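Local coordinates for protein beta-agarase (Persicobacter, PDB 6AII) that probably hydrolyses the beta-1,4 linkages of agarose to release neoagarobiose, as a calcium-binding glycoside hydrolase of family 16, at residues 61-69 / 100-108. Numbering follows the deposited sequence.
Sequences PTQWRHENV and LPATQMGCV
A parallel strand pair in the mixed sheet of the GH16 beta-sandwich joins Thr62, Gln63 and Trp64 to Thr103, Gln104 and Met105. Four backbone bonds zip it, from Thr103 N to Pro61 O (3.1 Å) through Gln63 N–Thr103 O and Met105 N–Gln63 O to Arg65 N–Met105 O (2.9 Å). Gln63 and Gln104 run side by side on one face, their amides turned 56° apart; Gln104 NE2 donates a hydrogen bond to Gln63 OE1 (2.8 Å), which lies in the Gln104 amide plane, while Gln104 OE1 takes the backbone N of Asn83. A leucine in place of Gln63 would probably leave Gln104 NE2 without this acceptor, with Asn83 N still holding the other end of the Gln104 amide. On the other face the Trp64 indole is sandwiched: Cys107 CB sits 3.6 Å from the five-membered ring centroid in a CH-pi contact, and SG, anti to the backbone N (chi1 -179°), reaches over the six-membered ring, while Thr62 CG2 meets the opposite ring face and touches Met105 SD (3.8 Å). Trp64 NE1 hydrogen-bonds to Ile286 O of strand 280-287. Water 1 bridges Arg65 O and Cys107 N where the strands part. The amide pair thus links the strands on one face; CB, sulfur and methyl contacts and the NE1 bond hold the indole on the other.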
# COMPACT_ATOMS: atom_id res chain seq x y z
N PRO A 61 -4.93 -9.18 15.34
CA PRO A 61 -5.41 -8.41 16.49
C PRO A 61 -5.67 -6.93 16.17
O PRO A 61 -5.87 -6.15 17.09
CB PRO A 61 -4.32 -8.58 17.54
CG PRO A 61 -3.05 -8.64 16.71
CD PRO A 61 -3.48 -9.41 15.49
N THR A 62 -5.67 -6.63 14.89
CA THR A 62 -6.10 -5.32 14.41
C THR A 62 -7.57 -5.05 14.80
O THR A 62 -8.45 -5.91 14.59
CB THR A 62 -5.98 -5.22 12.89
OG1 THR A 62 -4.68 -5.67 12.45
CG2 THR A 62 -6.34 -3.84 12.39
N GLN A 63 -7.85 -3.81 15.26
CA GLN A 63 -9.19 -3.31 15.41
C GLN A 63 -9.30 -1.94 14.74
O GLN A 63 -8.98 -0.93 15.35
CB GLN A 63 -9.58 -3.13 16.89
CG GLN A 63 -9.88 -4.47 17.57
CD GLN A 63 -10.32 -4.35 19.01
OE1 GLN A 63 -9.96 -3.44 19.74
NE2 GLN A 63 -11.15 -5.32 19.42
N TRP A 64 -9.70 -1.96 13.48
CA TRP A 64 -9.90 -0.70 12.74
C TRP A 64 -11.02 0.06 13.42
O TRP A 64 -12.04 -0.57 13.78
CB TRP A 64 -10.22 -0.93 11.28
CG TRP A 64 -9.07 -1.41 10.47
CD1 TRP A 64 -7.75 -1.06 10.60
CD2 TRP A 64 -9.14 -2.34 9.40
NE1 TRP A 64 -7.02 -1.70 9.65
CE2 TRP A 64 -7.83 -2.51 8.91
CE3 TRP A 64 -10.18 -3.03 8.77
CZ2 TRP A 64 -7.52 -3.33 7.84
CZ3 TRP A 64 -9.86 -3.87 7.73
CH2 TRP A 64 -8.56 -4.01 7.26
N ARG A 65 -10.80 1.36 13.62
CA ARG A 65 -11.79 2.20 14.26
C ARG A 65 -11.87 3.47 13.45
O ARG A 65 -10.84 4.02 13.09
CB ARG A 65 -11.39 2.51 15.70
CG ARG A 65 -11.46 1.32 16.65
CD ARG A 65 -12.88 0.83 16.81
NE ARG A 65 -12.98 -0.31 17.74
CZ ARG A 65 -13.07 -1.60 17.38
NH1 ARG A 65 -12.94 -1.99 16.11
NH2 ARG A 65 -13.31 -2.50 18.35
N HIS A 66 -13.08 3.98 13.28
CA HIS A 66 -13.26 5.23 12.55
C HIS A 66 -12.40 6.34 13.18
O HIS A 66 -11.80 7.18 12.44
CB HIS A 66 -14.73 5.67 12.61
CG HIS A 66 -15.62 4.77 11.84
ND1 HIS A 66 -16.36 3.76 12.45
CD2 HIS A 66 -15.82 4.61 10.52
CE1 HIS A 66 -16.99 3.05 11.53
NE2 HIS A 66 -16.75 3.61 10.35
N GLU A 67 -12.32 6.40 14.51
CA GLU A 67 -11.67 7.50 15.19
C GLU A 67 -10.13 7.40 15.18
O GLU A 67 -9.46 8.20 15.81
CB GLU A 67 -12.14 7.60 16.65
CG GLU A 67 -11.96 6.33 17.45
CD GLU A 67 -13.17 5.40 17.49
OE1 GLU A 67 -13.84 5.21 16.44
OE2 GLU A 67 -13.35 4.77 18.57
N ASN A 68 -9.58 6.42 14.45
CA ASN A 68 -8.13 6.26 14.32
C ASN A 68 -7.67 6.81 12.96
O ASN A 68 -6.53 6.56 12.56
CB ASN A 68 -7.69 4.81 14.51
CG ASN A 68 -7.57 4.48 15.99
OD1 ASN A 68 -8.58 4.58 16.74
ND2 ASN A 68 -6.38 4.12 16.48
N VAL A 69 -8.52 7.61 12.31
CA VAL A 69 -8.13 8.36 11.11
C VAL A 69 -8.42 9.85 11.36
O VAL A 69 -9.52 10.22 11.74
CB VAL A 69 -8.87 7.88 9.85
CG1 VAL A 69 -8.56 8.75 8.61
CG2 VAL A 69 -8.61 6.42 9.50
N LEU A 100 -4.67 -11.85 21.70
CA LEU A 100 -3.67 -10.89 22.07
C LEU A 100 -4.35 -9.59 22.49
O LEU A 100 -5.43 -9.33 22.07
CB LEU A 100 -2.73 -10.59 20.88
CG LEU A 100 -1.74 -11.71 20.50
CD1 LEU A 100 -1.00 -11.33 19.24
CD2 LEU A 100 -0.72 -11.98 21.61
N PRO A 101 -3.60 -8.74 23.22
CA PRO A 101 -4.01 -7.32 23.33
C PRO A 101 -4.20 -6.79 21.90
O PRO A 101 -3.33 -6.96 21.04
CB PRO A 101 -2.88 -6.62 24.10
CG PRO A 101 -2.15 -7.77 24.79
CD PRO A 101 -2.23 -8.89 23.77
N ALA A 102 -5.31 -6.12 21.67
CA ALA A 102 -5.57 -5.56 20.36
C ALA A 102 -4.78 -4.25 20.15
O ALA A 102 -4.26 -3.63 21.09
CB ALA A 102 -7.03 -5.29 20.21
N THR A 103 -4.71 -3.88 18.88
CA THR A 103 -4.25 -2.52 18.55
C THR A 103 -5.33 -1.86 17.72
O THR A 103 -5.69 -2.38 16.62
CB THR A 103 -2.88 -2.57 17.85
OG1 THR A 103 -1.96 -3.38 18.57
CG2 THR A 103 -2.31 -1.17 17.59
N GLN A 104 -5.87 -0.72 18.16
CA GLN A 104 -6.82 0.01 17.41
C GLN A 104 -6.09 0.77 16.31
O GLN A 104 -5.00 1.29 16.61
CB GLN A 104 -7.64 0.95 18.28
CG GLN A 104 -8.56 0.21 19.28
CD GLN A 104 -7.81 -0.33 20.47
OE1 GLN A 104 -7.04 0.37 21.16
NE2 GLN A 104 -8.00 -1.66 20.73
N MET A 105 -6.63 0.70 15.12
CA MET A 105 -5.86 1.13 13.94
C MET A 105 -6.78 1.79 12.95
O MET A 105 -7.97 1.78 13.11
CB MET A 105 -5.15 -0.08 13.32
CG MET A 105 -3.97 -0.54 14.14
SD MET A 105 -3.17 -2.01 13.42
CE MET A 105 -1.45 -1.68 13.67
N GLY A 106 -6.23 2.39 11.90
CA GLY A 106 -7.06 3.03 10.91
C GLY A 106 -6.96 2.42 9.54
O GLY A 106 -5.94 1.75 9.16
N CYS A 107 -8.00 2.66 8.74
CA CYS A 107 -8.10 2.16 7.40
C CYS A 107 -8.90 3.18 6.58
O CYS A 107 -9.92 3.67 7.09
CB CYS A 107 -8.77 0.79 7.41
SG CYS A 107 -8.93 0.05 5.79
N VAL A 108 -8.40 3.53 5.39
CA VAL A 108 -9.03 4.50 4.55
C VAL A 108 -9.31 3.91 3.18
O VAL A 108 -8.41 3.25 2.61
CB VAL A 108 -8.12 5.73 4.46
CG1 VAL A 108 -8.65 6.70 3.45
CG2 VAL A 108 -7.97 6.37 5.83
O HOH W 1 -10.43 3.46 10.25